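Local coordinates for putative tryptophan halogenase (Xanthomonas campestris pv. campestris, PDB 6Y1W), which is a flavin-dependent halogenase, here without its flavin, that probably binds FAD and probably has monooxygenase activity, at residues R18-G23 and D216-C221; A162-A167 and R276-H281; F245-L250 and Y289-T294; G341-I346 and D390-H395. One frame throughout, in Å; residues are numbered along the deposited sequence.

Contact 1: R18-G23 and D216-C221; sequences RVVIAG and DLFLDC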
loop_
_atom_site.group_PDB
_atom_site.type_symbol
_atom_site.label_atom_id
_atom_site.label_comp_id
_atom_site.label_asym_id
_atom_site.label_seq_id
_atom_site.Cartn_x
_atom_site.Cartn_y
_atom_site.Cartn_z
ATOM N N ARG A 18 -21.570 6.263 24.443
ATOM C CA ARG A 18 -22.483 5.129 24.433
ATOM C C ARG A 18 -22.548 4.609 23.007
ATOM O O ARG A 18 -22.859 5.371 22.078
ATOM C CB ARG A 18 -23.886 5.521 24.934
ATOM C CG ARG A 18 -23.903 6.103 26.376
ATOM C CD ARG A 18 -25.208 6.864 26.677
ATOM N NE ARG A 18 -25.436 7.869 25.642
ATOM C CZ ARG A 18 -26.546 8.581 25.501
ATOM N NH1 ARG A 18 -27.549 8.423 26.360
ATOM N NH2 ARG A 18 -26.649 9.452 24.495
ATOM N N VAL A 19 -22.238 3.329 22.830
ATOM C CA VAL A 19 -22.294 2.681 21.519
ATOM C C VAL A 19 -23.369 1.613 21.566
ATOM O O VAL A 19 -23.376 0.765 22.465
ATOM C CB VAL A 19 -20.948 2.063 21.120
ATOM C CG1 VAL A 19 -21.047 1.376 19.733
ATOM C CG2 VAL A 19 -19.846 3.125 21.107
ATOM N N VAL A 20 -24.270 1.647 20.589
ATOM C CA VAL A 20 -25.364 0.687 20.525
ATOM C C VAL A 20 -25.178 -0.135 19.245
ATOM O O VAL A 20 -25.069 0.435 18.154
ATOM C CB VAL A 20 -26.730 1.387 20.541
ATOM C CG1 VAL A 20 -27.822 0.364 20.340
ATOM C CG2 VAL A 20 -26.907 2.133 21.866
ATOM N N ILE A 21 -25.125 -1.452 19.386
ATOM C CA ILE A 21 -24.942 -2.385 18.263
ATOM C C ILE A 21 -26.292 -3.032 17.991
ATOM O O ILE A 21 -26.864 -3.700 18.860
ATOM C CB ILE A 21 -23.877 -3.441 18.601
ATOM C CG1 ILE A 21 -22.547 -2.727 18.846
ATOM C CG2 ILE A 21 -23.709 -4.459 17.441
ATOM C CD1 ILE A 21 -21.443 -3.609 19.427
ATOM N N ALA A 22 -26.837 -2.815 16.810
ATOM C CA ALA A 22 -28.137 -3.382 16.439
ATOM C C ALA A 22 -27.898 -4.663 15.662
ATOM O O ALA A 22 -27.359 -4.615 14.558
ATOM C CB ALA A 22 -28.950 -2.386 15.609
ATOM N N GLY A 23 -28.248 -5.800 16.261
ATOM C CA GLY A 23 -28.019 -7.086 15.633
ATOM C C GLY A 23 -26.862 -7.843 16.258
ATOM O O GLY A 23 -25.866 -7.262 16.699
ATOM N N ASP A 216 -24.886 7.229 21.303
ATOM C CA ASP A 216 -24.183 8.264 20.556
ATOM C C ASP A 216 -23.734 7.779 19.188
ATOM O O ASP A 216 -23.660 8.571 18.247
ATOM C CB ASP A 216 -22.961 8.755 21.347
ATOM C CG ASP A 216 -23.342 9.248 22.735
ATOM O OD1 ASP A 216 -24.319 10.026 22.839
ATOM O OD2 ASP A 216 -22.700 8.815 23.723
ATOM N N LEU A 217 -23.375 6.514 19.095
ATOM C CA LEU A 217 -22.898 5.911 17.858
ATOM C C LEU A 217 -23.596 4.576 17.767
ATOM O O LEU A 217 -23.692 3.869 18.768
ATOM C CB LEU A 217 -21.390 5.726 17.874
ATOM C CG LEU A 217 -20.790 4.990 16.686
ATOM C CD1 LEU A 217 -20.770 5.920 15.455
ATOM C CD2 LEU A 217 -19.361 4.599 17.078
ATOM N N PHE A 218 -24.087 4.250 16.585
ATOM C CA PHE A 218 -24.882 3.059 16.366
ATOM C C PHE A 218 -24.190 2.228 15.305
ATOM O O PHE A 218 -23.854 2.750 14.243
ATOM C CB PHE A 218 -26.299 3.410 15.898
ATOM C CG PHE A 218 -27.128 4.063 17.000
ATOM C CD1 PHE A 218 -26.966 5.402 17.293
ATOM C CD2 PHE A 218 -27.992 3.289 17.782
ATOM C CE1 PHE A 218 -27.688 5.976 18.317
ATOM C CE2 PHE A 218 -28.729 3.860 18.794
ATOM C CZ PHE A 218 -28.589 5.202 19.056
ATOM N N LEU A 219 -24.028 0.942 15.563
ATOM C CA LEU A 219 -23.501 0.048 14.533
ATOM C C LEU A 219 -24.649 -0.780 13.975
ATOM O O LEU A 219 -25.331 -1.494 14.729
ATOM C CB LEU A 219 -22.427 -0.876 15.100
ATOM C CG LEU A 219 -21.292 -0.179 15.877
ATOM C CD1 LEU A 219 -20.215 -1.218 16.279
ATOM C CD2 LEU A 219 -20.719 1.001 15.095
ATOM N N ASP A 220 -24.854 -0.726 12.652
ATOM C CA ASP A 220 -25.945 -1.490 12.032
ATOM C C ASP A 220 -25.419 -2.857 11.615
ATOM O O ASP A 220 -24.681 -2.984 10.633
ATOM C CB ASP A 220 -26.522 -0.757 10.822
ATOM C CG ASP A 220 -27.805 -1.390 10.349
ATOM O OD1 ASP A 220 -28.073 -2.563 10.743
ATOM O OD2 ASP A 220 -28.522 -0.765 9.555
ATOM N N CYS A 221 -25.715 -3.856 12.443
ATOM C CA CYS A 221 -25.401 -5.254 12.163
ATOM C C CYS A 221 -26.674 -6.061 11.933
ATOM O O CYS A 221 -26.750 -7.245 12.292
ATOM C CB CYS A 221 -24.577 -5.851 13.305
ATOM S SG CYS A 221 -23.015 -5.017 13.522
#

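Contact 2: A162-A167 and R276-H281; sequences AYHLDA and RIPLQH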
loop_
_atom_site.group_PDB
_atom_site.type_symbol
_atom_site.label_atom_id
_atom_site.label_comp_id
_atom_site.label_asym_id
_atom_site.label_seq_id
_atom_site.Cartn_x
_atom_site.Cartn_y
_atom_site.Cartn_z
ATOM N N ALA A 162 -5.733 -20.011 7.115
ATOM C CA ALA A 162 -6.882 -19.472 7.834
ATOM C C ALA A 162 -7.720 -20.659 8.318
ATOM O O ALA A 162 -7.156 -21.740 8.554
ATOM C CB ALA A 162 -7.696 -18.520 6.956
ATOM N N TYR A 163 -9.049 -20.501 8.437
ATOM C CA TYR A 163 -9.877 -21.499 9.118
ATOM C C TYR A 163 -11.153 -21.801 8.351
ATOM O O TYR A 163 -11.703 -20.955 7.644
ATOM C CB TYR A 163 -10.319 -21.007 10.506
ATOM C CG TYR A 163 -9.206 -20.346 11.305
ATOM C CD1 TYR A 163 -8.237 -21.118 11.906
ATOM C CD2 TYR A 163 -9.172 -18.968 11.436
ATOM C CE1 TYR A 163 -7.208 -20.520 12.652
ATOM C CE2 TYR A 163 -8.146 -18.337 12.172
ATOM C CZ TYR A 163 -7.198 -19.130 12.797
ATOM O OH TYR A 163 -6.221 -18.459 13.509
ATOM N N HIS A 164 -11.665 -23.007 8.571
ATOM C CA HIS A 164 -13.062 -23.316 8.343
ATOM C C HIS A 164 -13.709 -23.357 9.716
ATOM O O HIS A 164 -13.176 -24.018 10.608
ATOM C CB HIS A 164 -13.192 -24.691 7.663
ATOM C CG HIS A 164 -12.423 -24.805 6.371
ATOM N ND1 HIS A 164 -11.296 -25.601 6.245
ATOM C CD2 HIS A 164 -12.587 -24.190 5.164
ATOM C CE1 HIS A 164 -10.835 -25.518 5.003
ATOM N NE2 HIS A 164 -11.592 -24.658 4.334
ATOM N N LEU A 165 -14.843 -22.665 9.903
ATOM C CA LEU A 165 -15.386 -22.593 11.251
ATOM C C LEU A 165 -16.907 -22.655 11.232
ATOM O O LEU A 165 -17.555 -22.448 10.206
ATOM C CB LEU A 165 -14.920 -21.321 12.002
ATOM C CG LEU A 165 -15.175 -19.964 11.313
ATOM C CD1 LEU A 165 -16.638 -19.546 11.441
ATOM C CD2 LEU A 165 -14.267 -18.860 11.891
ATOM N N ASP A 166 -17.470 -22.976 12.395
ATOM C CA ASP A 166 -18.923 -22.883 12.580
ATOM C C ASP A 166 -19.226 -21.450 12.985
ATOM O O ASP A 166 -18.781 -20.992 14.041
ATOM C CB ASP A 166 -19.393 -23.872 13.660
ATOM C CG ASP A 166 -20.922 -23.863 13.819
ATOM O OD1 ASP A 166 -21.482 -22.796 14.144
ATOM O OD2 ASP A 166 -21.596 -24.910 13.613
ATOM N N ALA A 167 -19.926 -20.697 12.116
ATOM C CA ALA A 167 -20.137 -19.269 12.380
ATOM C C ALA A 167 -21.025 -19.009 13.583
ATOM O O ALA A 167 -20.812 -18.028 14.307
ATOM C CB ALA A 167 -20.746 -18.586 11.149
ATOM N N ARG A 276 -17.831 -26.665 -0.627
ATOM C CA ARG A 276 -17.701 -27.785 0.312
ATOM C C ARG A 276 -16.640 -27.391 1.318
ATOM O O ARG A 276 -15.524 -27.042 0.924
ATOM C CB ARG A 276 -17.320 -29.071 -0.439
ATOM C CG ARG A 276 -17.491 -30.299 0.458
ATOM C CD ARG A 276 -17.452 -31.620 -0.330
ATOM N NE ARG A 276 -17.680 -32.759 0.586
ATOM C CZ ARG A 276 -16.720 -33.374 1.272
ATOM N NH1 ARG A 276 -15.460 -32.987 1.148
ATOM N NH2 ARG A 276 -17.013 -34.407 2.085
ATOM N N ILE A 277 -17.002 -27.358 2.614
ATOM C CA ILE A 277 -16.162 -26.787 3.656
ATOM C C ILE A 277 -16.046 -27.785 4.806
ATOM O O ILE A 277 -17.061 -28.148 5.402
ATOM C CB ILE A 277 -16.776 -25.467 4.159
ATOM C CG1 ILE A 277 -16.609 -24.370 3.091
ATOM C CG2 ILE A 277 -16.194 -25.035 5.521
ATOM C CD1 ILE A 277 -17.496 -23.147 3.429
ATOM N N PRO A 278 -14.837 -28.278 5.146
ATOM C CA PRO A 278 -14.732 -29.289 6.203
ATOM C C PRO A 278 -14.651 -28.684 7.591
ATOM O O PRO A 278 -13.794 -27.825 7.847
ATOM C CB PRO A 278 -13.422 -30.016 5.857
ATOM C CG PRO A 278 -12.538 -28.891 5.338
ATOM C CD PRO A 278 -13.528 -28.050 4.486
ATOM N N LEU A 279 -15.501 -29.161 8.512
ATOM C CA LEU A 279 -15.379 -28.882 9.940
ATOM C C LEU A 279 -14.882 -30.153 10.634
ATOM O O LEU A 279 -14.659 -31.187 9.986
ATOM C CB LEU A 279 -16.715 -28.397 10.511
ATOM C CG LEU A 279 -17.180 -27.082 9.866
ATOM C CD1 LEU A 279 -18.536 -26.691 10.468
ATOM C CD2 LEU A 279 -16.168 -25.950 10.041
ATOM N N GLN A 280 -14.671 -30.081 11.950
ATOM C CA GLN A 280 -14.027 -31.239 12.590
ATOM C C GLN A 280 -14.903 -32.485 12.569
ATOM O O GLN A 280 -14.366 -33.607 12.503
ATOM C CB GLN A 280 -13.638 -30.895 14.031
ATOM C CG GLN A 280 -12.380 -30.016 14.076
ATOM C CD GLN A 280 -11.730 -29.955 15.470
ATOM O OE1 GLN A 280 -11.716 -30.946 16.227
ATOM N NE2 GLN A 280 -11.179 -28.787 15.809
ATOM N N HIS A 281 -16.239 -32.332 12.564
ATOM C CA HIS A 281 -17.114 -33.499 12.654
ATOM C C HIS A 281 -18.276 -33.446 11.703
ATOM O O HIS A 281 -19.251 -34.186 11.907
ATOM C CB HIS A 281 -17.644 -33.687 14.083
ATOM C CG HIS A 281 -16.538 -33.866 15.072
ATOM N ND1 HIS A 281 -15.835 -35.055 15.209
ATOM C CD2 HIS A 281 -16.011 -33.007 15.968
ATOM C CE1 HIS A 281 -14.906 -34.901 16.138
ATOM N NE2 HIS A 281 -15.006 -33.676 16.628
#

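Contact 3: F245-L250 and Y289-T294; sequences FADSAL and YSSRYT. With BUD ((2S,3S)-butane-2,3-diol), chain I.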
loop_
_atom_site.group_PDB
_atom_site.type_symbol
_atom_site.label_atom_id
_atom_site.label_comp_id
_atom_site.label_asym_id
_atom_site.label_seq_id
_atom_site.Cartn_x
_atom_site.Cartn_y
_atom_site.Cartn_z
ATOM N N PHE A 245 -24.058 -12.481 -11.451
ATOM C CA PHE A 245 -25.434 -12.916 -11.684
ATOM C C PHE A 245 -26.037 -13.759 -10.561
ATOM O O PHE A 245 -27.260 -13.957 -10.539
ATOM C CB PHE A 245 -25.528 -13.734 -12.998
ATOM C CG PHE A 245 -24.889 -13.054 -14.187
ATOM C CD1 PHE A 245 -24.762 -11.669 -14.258
ATOM C CD2 PHE A 245 -24.396 -13.823 -15.236
ATOM C CE1 PHE A 245 -24.149 -11.061 -15.382
ATOM C CE2 PHE A 245 -23.797 -13.225 -16.341
ATOM C CZ PHE A 245 -23.676 -11.858 -16.412
ATOM N N ALA A 246 -25.226 -14.310 -9.656
ATOM C CA ALA A 246 -25.792 -15.129 -8.578
ATOM C C ALA A 246 -26.638 -14.302 -7.617
ATOM O O ALA A 246 -26.315 -13.156 -7.309
ATOM C CB ALA A 246 -24.646 -15.799 -7.818
ATOM N N ASP A 247 -27.736 -14.897 -7.158
ATOM C CA ASP A 247 -28.633 -14.198 -6.241
ATOM C C ASP A 247 -29.334 -15.172 -5.307
ATOM O O ASP A 247 -30.177 -14.730 -4.509
ATOM C CB ASP A 247 -29.671 -13.387 -7.027
ATOM C CG ASP A 247 -30.588 -14.265 -7.885
ATOM O OD1 ASP A 247 -30.518 -15.507 -7.836
ATOM O OD2 ASP A 247 -31.393 -13.702 -8.659
ATOM N N SER A 248 -28.949 -16.453 -5.312
ATOM C CA SER A 248 -29.658 -17.472 -4.559
ATOM C C SER A 248 -28.654 -18.508 -4.050
ATOM O O SER A 248 -27.620 -18.739 -4.675
ATOM C CB SER A 248 -30.680 -18.187 -5.444
ATOM O OG SER A 248 -31.617 -17.269 -6.015
ATOM N N ALA A 249 -29.001 -19.159 -2.941
ATOM C CA ALA A 249 -28.205 -20.305 -2.531
ATOM C C ALA A 249 -29.098 -21.316 -1.822
ATOM O O ALA A 249 -30.153 -20.978 -1.266
ATOM C CB ALA A 249 -27.060 -19.911 -1.600
ATOM N N LEU A 250 -28.649 -22.569 -1.834
ATOM C CA LEU A 250 -29.221 -23.616 -0.992
ATOM C C LEU A 250 -28.071 -24.203 -0.188
ATOM O O LEU A 250 -27.039 -24.531 -0.778
ATOM C CB LEU A 250 -29.832 -24.751 -1.830
ATOM C CG LEU A 250 -31.218 -24.539 -2.409
ATOM C CD1 LEU A 250 -31.488 -25.573 -3.518
ATOM C CD2 LEU A 250 -32.266 -24.610 -1.281
ATOM N N TYR A 289 -26.304 -19.827 -7.020
ATOM C CA TYR A 289 -26.767 -19.838 -8.407
ATOM C C TYR A 289 -27.564 -18.581 -8.725
ATOM O O TYR A 289 -27.849 -17.757 -7.861
ATOM C CB TYR A 289 -27.619 -21.096 -8.692
ATOM C CG TYR A 289 -28.912 -21.157 -7.910
ATOM C CD1 TYR A 289 -28.954 -21.649 -6.589
ATOM C CD2 TYR A 289 -30.118 -20.792 -8.498
ATOM C CE1 TYR A 289 -30.145 -21.719 -5.864
ATOM C CE2 TYR A 289 -31.312 -20.860 -7.791
ATOM C CZ TYR A 289 -31.333 -21.319 -6.494
ATOM O OH TYR A 289 -32.544 -21.345 -5.868
ATOM N N SER A 290 -27.906 -18.437 -10.011
ATOM C CA SER A 290 -28.649 -17.279 -10.499
ATOM C C SER A 290 -30.065 -17.694 -10.862
ATOM O O SER A 290 -30.255 -18.520 -11.767
ATOM C CB SER A 290 -27.983 -16.660 -11.724
ATOM O OG SER A 290 -28.808 -15.595 -12.201
ATOM N N SER A 291 -31.035 -17.052 -10.210
ATOM C CA SER A 291 -32.449 -17.301 -10.464
ATOM C C SER A 291 -32.847 -16.906 -11.878
ATOM O O SER A 291 -33.894 -17.345 -12.362
ATOM C CB SER A 291 -33.321 -16.549 -9.448
ATOM O OG SER A 291 -33.372 -15.129 -9.665
ATOM N N ARG A 292 -32.041 -16.096 -12.546
ATOM C CA ARG A 292 -32.328 -15.713 -13.921
ATOM C C ARG A 292 -31.900 -16.778 -14.920
ATOM O O ARG A 292 -32.307 -16.717 -16.084
ATOM C CB ARG A 292 -31.657 -14.369 -14.214
ATOM C CG ARG A 292 -32.096 -13.315 -13.201
ATOM C CD ARG A 292 -31.626 -11.943 -13.589
ATOM N NE ARG A 292 -30.173 -11.883 -13.584
ATOM C CZ ARG A 292 -29.428 -11.887 -14.683
ATOM N NH1 ARG A 292 -30.002 -11.940 -15.884
ATOM N NH2 ARG A 292 -28.109 -11.836 -14.582
ATOM N N TYR A 293 -31.127 -17.768 -14.489
ATOM C CA TYR A 293 -30.644 -18.820 -15.373
ATOM C C TYR A 293 -31.105 -20.213 -14.996
ATOM O O TYR A 293 -30.914 -21.139 -15.790
ATOM C CB TYR A 293 -29.110 -18.807 -15.429
ATOM C CG TYR A 293 -28.556 -17.616 -16.145
ATOM C CD1 TYR A 293 -28.306 -16.416 -15.459
ATOM C CD2 TYR A 293 -28.225 -17.679 -17.493
ATOM C CE1 TYR A 293 -27.787 -15.341 -16.096
ATOM C CE2 TYR A 293 -27.683 -16.574 -18.157
ATOM C CZ TYR A 293 -27.466 -15.407 -17.444
ATOM O OH TYR A 293 -26.960 -14.312 -18.078
ATOM N N THR A 294 -31.602 -20.409 -13.789
ATOM C CA THR A 294 -32.031 -21.726 -13.351
ATOM C C THR A 294 -33.034 -21.539 -12.229
ATOM O O THR A 294 -33.256 -20.419 -11.770
ATOM C CB THR A 294 -30.846 -22.580 -12.915
ATOM O OG1 THR A 294 -31.237 -23.959 -12.969
ATOM C CG2 THR A 294 -30.479 -22.238 -11.515
HETATM C C1 BUD I . -29.367 -25.709 -11.600
HETATM O O1 BUD I . -27.940 -26.270 -13.392
HETATM C C2 BUD I . -28.151 -25.303 -12.408
HETATM O O2 BUD I . -25.772 -25.254 -12.200
HETATM C C3 BUD I . -26.948 -25.268 -11.460
HETATM C C4 BUD I . -26.985 -23.983 -10.635
HETATM O O HOH W 1 -29.411 -12.367 -11.202
HETATM O O HOH W 2 -34.060 -18.292 -6.085
HETATM O O HOH W 3 -32.815 -21.413 -3.181
#

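Contact 4: G341-I346 and D390-H395; sequences GFLEPI and DFVILH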
loop_
_atom_site.group_PDB
_atom_site.type_symbol
_atom_site.label_atom_id
_atom_site.label_comp_id
_atom_site.label_asym_id
_atom_site.label_seq_id
_atom_site.Cartn_x
_atom_site.Cartn_y
_atom_site.Cartn_z
ATOM N N GLY A 341 -23.018 -4.327 2.553
ATOM C CA GLY A 341 -22.797 -4.843 1.211
ATOM C C GLY A 341 -22.762 -6.362 1.215
ATOM O O GLY A 341 -22.831 -7.010 2.257
ATOM N N PHE A 342 -22.643 -6.920 0.007
ATOM C CA PHE A 342 -22.554 -8.371 -0.129
ATOM C C PHE A 342 -21.786 -8.758 -1.384
ATOM O O PHE A 342 -22.031 -8.211 -2.468
ATOM C CB PHE A 342 -23.933 -9.010 -0.208
ATOM C CG PHE A 342 -23.870 -10.492 -0.468
ATOM C CD1 PHE A 342 -23.667 -11.352 0.571
ATOM C CD2 PHE A 342 -23.956 -10.990 -1.755
ATOM C CE1 PHE A 342 -23.597 -12.719 0.337
ATOM C CE2 PHE A 342 -23.872 -12.343 -1.984
ATOM C CZ PHE A 342 -23.704 -13.195 -0.910
ATOM N N LEU A 343 -20.869 -9.711 -1.237
ATOM C CA LEU A 343 -20.324 -10.473 -2.355
ATOM C C LEU A 343 -20.431 -11.949 -2.020
ATOM O O LEU A 343 -20.257 -12.342 -0.866
ATOM C CB LEU A 343 -18.868 -10.118 -2.623
ATOM C CG LEU A 343 -18.689 -8.726 -3.231
ATOM C CD1 LEU A 343 -17.242 -8.310 -3.211
ATOM C CD2 LEU A 343 -19.164 -8.808 -4.712
ATOM N N GLU A 344 -20.693 -12.776 -3.039
ATOM C CA GLU A 344 -20.794 -14.215 -2.811
ATOM C C GLU A 344 -19.495 -14.805 -2.237
ATOM O O GLU A 344 -18.408 -14.231 -2.394
ATOM C CB GLU A 344 -21.133 -14.898 -4.135
ATOM C CG GLU A 344 -19.962 -14.912 -5.103
ATOM C CD GLU A 344 -20.428 -15.179 -6.522
ATOM O OE1 GLU A 344 -20.590 -16.377 -6.894
ATOM O OE2 GLU A 344 -20.693 -14.189 -7.235
ATOM N N PRO A 345 -19.583 -15.977 -1.540
ATOM C CA PRO A 345 -18.411 -16.470 -0.780
ATOM C C PRO A 345 -17.374 -17.206 -1.601
ATOM O O PRO A 345 -16.691 -18.111 -1.087
ATOM C CB PRO A 345 -19.046 -17.409 0.262
ATOM C CG PRO A 345 -20.250 -17.958 -0.445
ATOM C CD PRO A 345 -20.801 -16.740 -1.222
ATOM N N ILE A 346 -17.214 -16.799 -2.863
ATOM C CA ILE A 346 -16.315 -17.506 -3.766
ATOM C C ILE A 346 -14.859 -17.375 -3.342
ATOM O O ILE A 346 -14.052 -18.267 -3.622
ATOM C CB ILE A 346 -16.541 -16.995 -5.195
ATOM C CG1 ILE A 346 -15.744 -17.800 -6.209
ATOM C CG2 ILE A 346 -16.098 -15.518 -5.333
ATOM C CD1 ILE A 346 -16.075 -17.380 -7.659
ATOM N N ASP A 390 -13.837 -6.733 -8.091
ATOM C CA ASP A 390 -13.200 -7.015 -9.378
ATOM C C ASP A 390 -12.647 -8.427 -9.401
ATOM O O ASP A 390 -12.675 -9.099 -10.442
ATOM C CB ASP A 390 -12.082 -6.010 -9.667
ATOM C CG ASP A 390 -12.609 -4.646 -10.111
ATOM O OD1 ASP A 390 -13.848 -4.481 -10.249
ATOM O OD2 ASP A 390 -11.746 -3.735 -10.259
ATOM N N PHE A 391 -12.115 -8.887 -8.267
ATOM C CA PHE A 391 -11.533 -10.218 -8.223
ATOM C C PHE A 391 -12.614 -11.298 -8.314
ATOM O O PHE A 391 -12.384 -12.370 -8.903
ATOM C CB PHE A 391 -10.712 -10.372 -6.931
ATOM C CG PHE A 391 -9.636 -11.451 -7.034
ATOM C CD1 PHE A 391 -8.370 -11.129 -7.506
ATOM C CD2 PHE A 391 -9.906 -12.772 -6.654
ATOM C CE1 PHE A 391 -7.380 -12.125 -7.610
ATOM C CE2 PHE A 391 -8.941 -13.750 -6.745
ATOM C CZ PHE A 391 -7.670 -13.438 -7.219
ATOM N N VAL A 392 -13.787 -11.046 -7.721
ATOM C CA VAL A 392 -14.904 -11.969 -7.852
ATOM C C VAL A 392 -15.367 -12.009 -9.299
ATOM O O VAL A 392 -15.575 -13.090 -9.868
ATOM C CB VAL A 392 -16.024 -11.560 -6.884
ATOM C CG1 VAL A 392 -17.334 -12.370 -7.138
ATOM C CG2 VAL A 392 -15.536 -11.695 -5.418
ATOM N N ILE A 393 -15.459 -10.833 -9.940
ATOM C CA ILE A 393 -15.837 -10.796 -11.359
ATOM C C ILE A 393 -14.852 -11.572 -12.209
ATOM O O ILE A 393 -15.246 -12.302 -13.145
ATOM C CB ILE A 393 -15.939 -9.344 -11.842
ATOM C CG1 ILE A 393 -17.101 -8.648 -11.146
ATOM C CG2 ILE A 393 -16.228 -9.311 -13.352
ATOM C CD1 ILE A 393 -17.092 -7.121 -11.326
ATOM N N LEU A 394 -13.559 -11.458 -11.890
ATOM C CA LEU A 394 -12.540 -12.195 -12.619
ATOM C C LEU A 394 -12.851 -13.689 -12.702
ATOM O O LEU A 394 -12.664 -14.313 -13.757
ATOM C CB LEU A 394 -11.198 -11.960 -11.932
ATOM C CG LEU A 394 -10.068 -12.849 -12.388
ATOM C CD1 LEU A 394 -9.695 -12.629 -13.876
ATOM C CD2 LEU A 394 -8.857 -12.599 -11.514
ATOM N N HIS A 395 -13.360 -14.275 -11.613
ATOM C CA HIS A 395 -13.627 -15.717 -11.623
ATOM C C HIS A 395 -14.659 -16.107 -12.680
ATOM O O HIS A 395 -14.564 -17.198 -13.252
ATOM C CB HIS A 395 -14.097 -16.157 -10.237
ATOM C CG HIS A 395 -12.975 -16.508 -9.307
ATOM N ND1 HIS A 395 -12.086 -17.534 -9.585
ATOM C CD2 HIS A 395 -12.592 -15.979 -8.115
ATOM C CE1 HIS A 395 -11.208 -17.629 -8.594
ATOM N NE2 HIS A 395 -11.497 -16.708 -7.685
#

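Contact 1: R18-G23 and D216-C221
Arg18 and Asp216 meet at the partly exposed end of two neighbouring parallel strands, where polar bonds take over from close packing. The arginine chain, bent at chi3 (-53°), swings its guanidinium back to Asp216, and NH2 donates almost straight to OD1 at 2.9 Å in a salt bridge. OD1 lies near the guanidinium plane, whereas NH2 stands above the carboxylate plane. Asp216 OD2 takes the backbone N of Arg18 on its anti side, and Arg18 O accepts from both Asp216 N and Leu217 N. Glu214 is a second acidic partner of the guanidinium, through NH1. Further in, strands 18-22 and 217-220 approach to 4.7 Å between their axes, their backbone bonds alternating up to Cys221 N. They lie at the heart of the Rossmann-type sheet, and the turn beginning at Gly23 carries the GxGxxG pattern expected to hold FAD. Between the strands the packing is tight and buried. Ile21 CG1 lies alongside Leu219 CD1 at 3.8 Å on the face that helix 25-39 covers, with Val19 CG1 touching Leu219 CG. Through the sheet, Val20 CB presses on the Phe218 ring at CD2 (3.6 Å), meeting it obliquely, and Leu205 of strand 202-207 packs against both residues.

Contact 2: A162-A167 and R276-H281
His164 lays its imidazole flat beneath Pro278: CD of the proline sits over the ring centre, 3.7 Å from the centroid and only 8° off the normal, a well-centred CH-pi contact. The histidine's CG is anti to its carbonyl carbon (chi1 -56°), which carries the ring under the proline. Its CB points toward the other segment and comes within 3.2 Å of Pro278 O. Ile277 adds its CG2 methyl, anti to the backbone N, which touches CB of His164 at 3.7 Å and reaches CD2 of the ring obliquely. The two ring nitrogens are held by threonines, ND1 by Thr87 and NE2 by Thr264, so the rotation of the imidazole is fixed. Strand 162-166 is the middle strand of a small antiparallel sheet, and its neighbour 87-89 includes Lys89, the predicted catalytic lysine of flavin-dependent halogenases; His164 packs against that lysine. The contact joins this sheet to the end of strand 272-278. Leu279 has CD1 extended (chi2 179°) toward Asp166 CB, while the other branch, CD2, lies against the opposing backbone, 3.5 Å from Leu165 N. Asp166, the N-cap of helix 167-180, gives OD1 to Leu169 N and OD2 to a salt bridge with Arg282.

Contact 3: F245-L250 and Y289-T294
A classic beta bulge joins the two segments, with Asp247 and Ser248 together facing Tyr289, which also lines a butanediol pocket. Tyr289 N donates to Ser248 O at 2.9 Å, and Tyr289 O accepts from Asp247 N and, weakly, from Ser248 N. The Tyr289 ring, its CG set between backbone N and carbonyl carbon (chi1 65°), folds beneath Ser248 CB, which lies 3.6 Å from the centroid over one face, displaced toward the rim. Asp247 grips Ser291 twice: OD2 takes Ser291 OG on its syn lone pair at 2.6 Å, and OD1 accepts Ser291 N. Ser248 OG reaches OD1 from the carboxylate face opposite to Ser291 N. Ser290 OG donates to Phe245 O (2.8 Å) and accepts from Arg292 N, forming an ST turn. On the pocket side, Tyr289 CB touches C4 of the diol at 3.5 Å. The bulge lies at the start of strand 248-254, between strands 283-289 and 316-319; helix 296-306 packs on Leu250 and Tyr289, and helix 405-412 on Phe245.

Contact 4: G341-I346 and D390-H395
Val392 and Ile346 carry most of this contact, with His395 one helical turn beyond Val392. CG1 of Val392, anti to its backbone N (chi1 171°), meets Ile346 CG2 at 3.8 Å, and Val392 CG2 lies nearly as close to the same methyl. Ile346 is extended through both torsions (chi1 -174°, chi2 174°), which drives its CD1 tip past the valine to His395, 3.5 Å from CB and 3.6 Å from CG. The two side chains slide past each other in opposite directions, and the methyl meets the imidazole obliquely. Val392 CG1 also rests against Glu344 OE2; the other oxygen of that carboxylate, OE1, is bound by Tyr396 and Trp273. His395 is held at both nitrogens, ND1 to Gln452 and NE2 to Glu347, and its ring stacks on Phe94. Helix 371-397 thus packs on the loop after strand 341-342. Because Glu347 is predicted to bind tryptophan, the NE2 bond of His395 is consistent with a second-shell role, positioning that glutamate in a substrate site as in tryptophan halogenases.

Overall arrangement
All four contacts fall within the tryptophan halogenase domain. Contact 1 lies in the mixed sheet of the probably FAD-binding, Rossmann-type part, its centre 27 to 32 Å from the other three. Contacts 2 and 3 reach a second mixed sheet, through strands 272-278 and 248-254 respectively, with centres 24 Å apart. Along the chain, the segments of contact 2 alternate with those of contact 1 and also with those of contact 3, whereas contact 4 comes last. Contacts 3 and 4 touch, Ala246 CB lying 4.2 Å from Glu344 OE1. The predicted FAD turn, catalytic lysine and tryptophan-binding glutamate lie by contacts 1, 2 and 4 respectively, and contact 1 touches none of the others directly.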